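Local coordinates for protein B-agarase (Saccharophagus degradans, PDB 4BQ2) that hydrolyses agarose as an exo-acting beta-agarase of glycoside hydrolase family 50, at residues D397-R400 with E401-D405; Y424-N427 with R428-F431. All coordinates share one frame; numbering follows the deposited sequence.

Overall arrangement
From the N terminus, the chain first passes the calcium-binding beta-rich region and then goes on to the part that holds helix 394-410, which contains contact 1. It then runs in loop to contact 2, which rounds a turn and leads into strand 431-435. Both contacts are local, each closing within one continuous piece of chain, and they follow in series, neither nested nor crossed. They are linked by a salt bridge from Asp405 OD1 to Arg428 NH2 (2.5 Å), beside which Val404 packs on Arg428 and Ile429, so the loop is fastened back onto the preceding helix. Through Tyr424 and Phe431, contact 2 also packs on helix 460-477, and through Phe431 on strand 483-488.

Contact 1: D397-R400 with E401-D405; sequences DKWR and EVTVD
Thr403 lays its hydroxyl over one face of the Trp399 indole, with OG1 3.5 Å above the ring plane and displaced toward the pyrrole rim near NE1. This is a contact with the face and not a bond to the indole N-H, which is taken by Tyr379 OH. The hydroxyl instead donates to the carbonyl of the same tryptophan, Thr403 OG1 to Trp399 O being 2.8 Å. A chi1 of -70° brings OG1 beside its backbone N, and Thr403 OG1 and Thr403 N reach Trp399 O from opposite faces of its carbonyl plane, the hydroxyl well above it and the amide N-H only tilted from it. Two bonds therefore grip one oxygen, and OG1 also pairs with Tyr701 OH. All this sits on an ordinary alpha-helical i to i+4 ladder within helix 394-410, whose rungs include Val402 N to Lys398 O (2.9 Å) and Val404 N to Arg400 O (3.0 Å). On another side, the aliphatic chain of Lys398 passes obliquely by Val402, Lys398 CE resting 4.0 Å from Val402 CG2. With CG anti to the backbone N (chi1 -179°) and a bend at chi2, the lysine is carried along the helix toward Glu401. Lys398 NZ and Glu401 OE2 remain 4.4 Å apart, beyond a direct salt bridge; a single water joins them, accepting from NZ at 2.7 Å and donating to OE2 at 2.6 Å.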
ATOM      1  N   ASP A 397      22.641  14.773  -6.654  1.00 17.68           N
ATOM      2  CA  ASP A 397      22.444  16.110  -6.141  1.00 18.74           C
ATOM      3  C   ASP A 397      21.449  16.899  -7.014  1.00 17.78           C
ATOM      4  O   ASP A 397      20.587  17.597  -6.483  1.00 14.97           O
ATOM      5  CB  ASP A 397      23.770  16.862  -6.027  1.00 21.74           C
ATOM      6  CG  ASP A 397      24.696  16.233  -5.005  1.00 25.56           C
ATOM      7  OD1 ASP A 397      24.210  15.551  -4.064  1.00 28.85           O
ATOM      8  OD2 ASP A 397      25.908  16.397  -5.159  1.00 26.57           O
ATOM      9  N   LYS A 398      21.580  16.784  -8.344  1.00 16.26           N
ATOM     10  CA  LYS A 398      20.630  17.442  -9.245  1.00 16.11           C
ATOM     11  C   LYS A 398      19.214  16.883  -9.057  1.00 15.13           C
ATOM     12  O   LYS A 398      18.223  17.645  -9.035  1.00 14.48           O
ATOM     13  CB  LYS A 398      21.025  17.218 -10.707  1.00 15.82           C
ATOM     14  CG  LYS A 398      20.066  17.903 -11.676  1.00 17.23           C
ATOM     15  CD  LYS A 398      20.178  19.423 -11.634  1.00 16.66           C
ATOM     16  CE  LYS A 398      19.625  20.104 -12.904  1.00 18.39           C
ATOM     17  NZ  LYS A 398      19.704  21.578 -12.688  1.00 16.67           N
ATOM     18  N   TRP A 399      19.112  15.560  -8.898  1.00 13.77           N
ATOM     19  CA  TRP A 399      17.784  14.967  -8.633  1.00 14.28           C
ATOM     20  C   TRP A 399      17.167  15.592  -7.358  1.00 14.21           C
ATOM     21  O   TRP A 399      15.994  15.959  -7.351  1.00 14.67           O
ATOM     22  CB  TRP A 399      17.903  13.437  -8.515  1.00 14.46           C
ATOM     23  CG  TRP A 399      16.630  12.751  -8.051  1.00 14.16           C
ATOM     24  CD1 TRP A 399      15.443  12.626  -8.740  1.00 14.11           C
ATOM     25  CD2 TRP A 399      16.447  12.094  -6.807  1.00 14.72           C
ATOM     26  NE1 TRP A 399      14.530  11.915  -7.974  1.00 13.98           N
ATOM     27  CE2 TRP A 399      15.120  11.583  -6.786  1.00 14.93           C
ATOM     28  CE3 TRP A 399      17.267  11.895  -5.692  1.00 15.22           C
ATOM     29  CZ2 TRP A 399      14.608  10.879  -5.693  1.00 15.26           C
ATOM     30  CZ3 TRP A 399      16.756  11.209  -4.589  1.00 16.06           C
ATOM     31  CH2 TRP A 399      15.422  10.698  -4.615  1.00 16.05           C
ATOM     32  N   ARG A 400      17.964  15.724  -6.299  0.50 14.27           N
ATOM     33  CA  ARG A 400      17.449  16.293  -5.038  0.50 14.93           C
ATOM     34  C   ARG A 400      16.989  17.752  -5.204  0.50 15.20           C
ATOM     35  O   ARG A 400      15.927  18.143  -4.701  0.50 14.63           O
ATOM     36  CB  ARG A 400      18.460  16.118  -3.886  0.50 16.16           C
ATOM     37  CG  ARG A 400      18.773  14.646  -3.587  0.50 17.51           C
ATOM     38  CD  ARG A 400      19.556  14.425  -2.293  0.50 19.35           C
ATOM     39  NE  ARG A 400      20.511  13.329  -2.455  0.50 21.59           N
ATOM     40  CZ  ARG A 400      21.829  13.492  -2.543  0.50 20.87           C
ATOM     41  NH1 ARG A 400      22.363  14.702  -2.431  0.50 21.26           N
ATOM     42  NH2 ARG A 400      22.615  12.449  -2.706  0.50 22.51           N
ATOM     43  N   GLU A 401      17.771  18.542  -5.940  1.00 14.72           N
ATOM     44  CA  GLU A 401      17.423  19.945  -6.177  1.00 15.99           C
ATOM     45  C   GLU A 401      16.161  20.069  -7.007  1.00 15.35           C
ATOM     46  O   GLU A 401      15.258  20.819  -6.646  1.00 15.62           O
ATOM     47  CB  GLU A 401      18.562  20.707  -6.868  1.00 18.35           C
ATOM     48  CG  GLU A 401      18.168  22.157  -7.131  1.00 21.72           C
ATOM     49  CD  GLU A 401      19.323  22.995  -7.631  1.00 26.59           C
ATOM     50  OE1 GLU A 401      20.316  23.115  -6.897  1.00 25.56           O
ATOM     51  OE2 GLU A 401      19.214  23.532  -8.749  1.00 26.11           O
ATOM     52  N   VAL A 402      16.096  19.332  -8.125  1.00 13.59           N
ATOM     53  CA  VAL A 402      14.901  19.323  -8.962  1.00 13.49           C
ATOM     54  C   VAL A 402      13.682  18.792  -8.175  1.00 12.61           C
ATOM     55  O   VAL A 402      12.581  19.281  -8.346  1.00 12.78           O
ATOM     56  CB  VAL A 402      15.145  18.428 -10.229  1.00 12.70           C
ATOM     57  CG1 VAL A 402      13.856  18.151 -10.976  1.00 12.44           C
ATOM     58  CG2 VAL A 402      16.164  19.101 -11.164  1.00 12.91           C
ATOM     59  N   THR A 403      13.873  17.768  -7.343  1.00 12.94           N
ATOM     60  CA  THR A 403      12.763  17.227  -6.541  1.00 12.83           C
ATOM     61  C   THR A 403      12.163  18.315  -5.619  1.00 12.93           C
ATOM     62  O   THR A 403      10.957  18.511  -5.576  1.00 11.37           O
ATOM     63  CB  THR A 403      13.239  16.005  -5.725  1.00 13.81           C
ATOM     64  OG1 THR A 403      13.483  14.932  -6.659  1.00 14.14           O
ATOM     65  CG2 THR A 403      12.201  15.569  -4.665  1.00 13.68           C
ATOM     66  N   VAL A 404      13.012  19.006  -4.876  1.00 12.55           N
ATOM     67  CA  VAL A 404      12.528  20.114  -4.026  1.00 15.09           C
ATOM     68  C   VAL A 404      11.856  21.201  -4.902  1.00 14.62           C
ATOM     69  O   VAL A 404      10.751  21.673  -4.595  1.00 15.08           O
ATOM     70  CB  VAL A 404      13.669  20.725  -3.137  1.00 15.33           C
ATOM     71  CG1 VAL A 404      13.185  21.935  -2.376  1.00 15.68           C
ATOM     72  CG2 VAL A 404      14.172  19.703  -2.139  1.00 14.80           C
ATOM     73  N   ASP A 405      12.482  21.553  -6.023  1.00 15.62           N
ATOM     74  CA  ASP A 405      11.890  22.567  -6.927  1.00 16.62           C
ATOM     75  C   ASP A 405      10.517  22.114  -7.437  1.00 16.54           C
ATOM     76  O   ASP A 405       9.607  22.926  -7.542  1.00 16.14           O
ATOM     77  CB  ASP A 405      12.808  22.850  -8.127  1.00 16.50           C
ATOM     78  CG  ASP A 405      14.026  23.722  -7.756  1.00 20.13           C
ATOM     79  OD1 ASP A 405      14.119  24.245  -6.591  1.00 18.12           O
ATOM     80  OD2 ASP A 405      14.895  23.889  -8.630  1.00 20.00           O
TER
HETATM   81  O   HOH W   1      18.092  22.263 -10.682  1.00 28.64           O

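Contact 2: Y424-N427 with R428-F431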
ATOM      1  N   TYR A 424      17.322  16.259   4.463  1.00 14.16           N
ATOM      2  CA  TYR A 424      16.915  16.808   5.782  1.00 15.34           C
ATOM      3  C   TYR A 424      17.468  18.196   6.088  1.00 17.07           C
ATOM      4  O   TYR A 424      16.950  18.889   6.993  1.00 17.03           O
ATOM      5  CB  TYR A 424      17.331  15.852   6.895  1.00 14.53           C
ATOM      6  CG  TYR A 424      16.479  14.606   6.989  1.00 15.71           C
ATOM      7  CD1 TYR A 424      15.460  14.323   6.048  1.00 15.59           C
ATOM      8  CD2 TYR A 424      16.755  13.641   7.975  1.00 15.18           C
ATOM      9  CE1 TYR A 424      14.723  13.139   6.142  1.00 15.64           C
ATOM     10  CE2 TYR A 424      16.007  12.493   8.074  1.00 16.55           C
ATOM     11  CZ  TYR A 424      15.008  12.237   7.154  1.00 16.38           C
ATOM     12  OH  TYR A 424      14.321  11.036   7.297  1.00 17.74           O
ATOM     13  N   ASP A 425      18.507  18.605   5.360  1.00 16.82           N
ATOM     14  CA  ASP A 425      19.004  19.971   5.496  1.00 18.45           C
ATOM     15  C   ASP A 425      18.681  20.875   4.312  1.00 18.00           C
ATOM     16  O   ASP A 425      19.350  21.883   4.118  1.00 17.28           O
ATOM     17  CB  ASP A 425      20.519  20.002   5.811  1.00 19.65           C
ATOM     18  CG  ASP A 425      21.375  19.465   4.672  1.00 22.72           C
ATOM     19  OD1 ASP A 425      20.819  18.835   3.754  1.00 25.64           O
ATOM     20  OD2 ASP A 425      22.611  19.664   4.703  1.00 23.09           O
ATOM     21  N   ASN A 426      17.672  20.537   3.516  1.00 16.28           N
ATOM     22  CA  ASN A 426      17.399  21.311   2.302  1.00 16.20           C
ATOM     23  C   ASN A 426      16.992  22.730   2.645  1.00 16.82           C
ATOM     24  O   ASN A 426      17.295  23.646   1.923  1.00 17.74           O
ATOM     25  CB  ASN A 426      16.364  20.606   1.423  1.00 16.50           C
ATOM     26  CG  ASN A 426      14.950  20.839   1.887  1.00 16.87           C
ATOM     27  OD1 ASN A 426      14.379  21.878   1.578  1.00 17.14           O
ATOM     28  ND2 ASN A 426      14.385  19.892   2.634  1.00 16.53           N
ATOM     29  N   ASN A 427      16.336  22.887   3.792  1.00 18.94           N
ATOM     30  CA  ASN A 427      15.989  24.192   4.343  1.00 19.71           C
ATOM     31  C   ASN A 427      15.129  25.052   3.396  1.00 19.46           C
ATOM     32  O   ASN A 427      15.205  26.267   3.416  1.00 19.13           O
ATOM     33  CB  ASN A 427      17.245  24.935   4.831  1.00 20.26           C
ATOM     34  CG  ASN A 427      17.905  24.234   5.997  1.00 22.20           C
ATOM     35  OD1 ASN A 427      17.316  23.336   6.617  1.00 21.76           O
ATOM     36  ND2 ASN A 427      19.153  24.618   6.300  1.00 23.17           N
ATOM     37  N   ARG A 428      14.288  24.401   2.593  1.00 17.82           N
ATOM     38  CA  ARG A 428      13.388  25.126   1.670  1.00 17.80           C
ATOM     39  C   ARG A 428      11.965  24.538   1.745  1.00 15.91           C
ATOM     40  O   ARG A 428      10.972  25.193   1.388  1.00 14.83           O
ATOM     41  CB  ARG A 428      13.926  25.049   0.215  1.00 18.94           C
ATOM     42  CG  ARG A 428      15.243  25.806  -0.059  1.00 21.50           C
ATOM     43  CD  ARG A 428      15.973  25.191  -1.278  1.00 26.00           C
ATOM     44  NE  ARG A 428      15.146  25.456  -2.411  1.00 26.89           N
ATOM     45  CZ  ARG A 428      15.024  24.780  -3.546  1.00 23.62           C
ATOM     46  NH1 ARG A 428      15.711  23.671  -3.877  1.00 21.97           N
ATOM     47  NH2 ARG A 428      14.152  25.290  -4.371  1.00 23.30           N
ATOM     48  N   ILE A 429      11.873  23.287   2.183  1.00 14.29           N
ATOM     49  CA  ILE A 429      10.573  22.614   2.323  1.00 13.68           C
ATOM     50  C   ILE A 429      10.656  21.653   3.525  1.00 13.13           C
ATOM     51  O   ILE A 429      11.690  20.990   3.729  1.00 13.55           O
ATOM     52  CB  ILE A 429      10.147  21.856   1.021  1.00 13.80           C
ATOM     53  CG1 ILE A 429       8.677  21.393   1.141  1.00 13.64           C
ATOM     54  CG2 ILE A 429      11.106  20.683   0.723  1.00 13.92           C
ATOM     55  CD1 ILE A 429       8.145  20.743  -0.146  1.00 13.97           C
ATOM     56  N   PRO A 430       9.609  21.633   4.376  1.00 13.66           N
ATOM     57  CA  PRO A 430       9.650  20.750   5.537  1.00 13.66           C
ATOM     58  C   PRO A 430       9.634  19.291   5.134  1.00 14.44           C
ATOM     59  O   PRO A 430       9.280  18.957   3.991  1.00 14.55           O
ATOM     60  CB  PRO A 430       8.332  21.079   6.277  1.00 13.72           C
ATOM     61  CG  PRO A 430       7.971  22.441   5.807  1.00 13.31           C
ATOM     62  CD  PRO A 430       8.378  22.441   4.357  1.00 13.20           C
ATOM     63  N   PHE A 431       9.976  18.412   6.067  1.00 14.89           N
ATOM     64  CA  PHE A 431       9.989  16.966   5.772  1.00 14.84           C
ATOM     65  C   PHE A 431       9.501  16.170   6.975  1.00 15.17           C
ATOM     66  O   PHE A 431       9.513  16.665   8.104  1.00 14.02           O
ATOM     67  CB  PHE A 431      11.415  16.492   5.434  1.00 15.32           C
ATOM     68  CG  PHE A 431      12.396  16.679   6.563  1.00 15.33           C
ATOM     69  CD1 PHE A 431      13.002  17.930   6.787  1.00 16.04           C
ATOM     70  CD2 PHE A 431      12.711  15.608   7.406  1.00 15.19           C
ATOM     71  CE1 PHE A 431      13.914  18.100   7.843  1.00 15.90           C
ATOM     72  CE2 PHE A 431      13.607  15.768   8.445  1.00 17.05           C
ATOM     73  CZ  PHE A 431      14.227  17.005   8.654  1.00 16.32           C
TER
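Tyr424 lies against Phe431 along much of its side chain. Its CB begins the contact over the far end of the phenylalanine, 3.7 Å from Phe431 CZ. CG comes next above CE2, and Tyr424 CD1 makes the nearest approach at 3.3 Å from Phe431 CD2; CE1 keeps to the same atom, with Tyr424 CE1 to Phe431 CD2 at 3.4 Å. Toward the far side of the ring the spacing widens, Tyr424 CZ lying farther from Phe431 CE2 than CG and CD1 do. The result is an offset stack, ring centroids 4.2 Å apart and planes inclined by only 13°. The backbone joins in, since Tyr424 CA stands over the Phe431 face, 4.0 Å from its centroid, as a CH-pi contact. Ile477 of helix 460-477 touches both aromatic residues.

Farther round the bend, Asn426 holds the chain with its amide. A chi1 of 81° folds CG between the backbone N and the carbonyl carbon, turning the amide toward the loop backbone of 428-429. OD1 accepts twice: Arg428 N at 2.7 Å from Asn426 OD1 approaches from above the carbonyl plane, whereas Ile429 N, 2.9 Å from Asn426 OD1, lies in plane on a lone pair. The other side of the amide is also engaged, Asn426 ND2 donating to Ile429 O at 3.1 Å and also to Tyr423 O. Asn427, at the corner, has left-handed backbone angles. The bond from Asn426 OD1 to the N-H two residues on defines an Asx turn, here leading the loop into strand 431-435, next to strand 483-488, in what is consistent with the (beta/alpha)8 barrel of this hydrolase family.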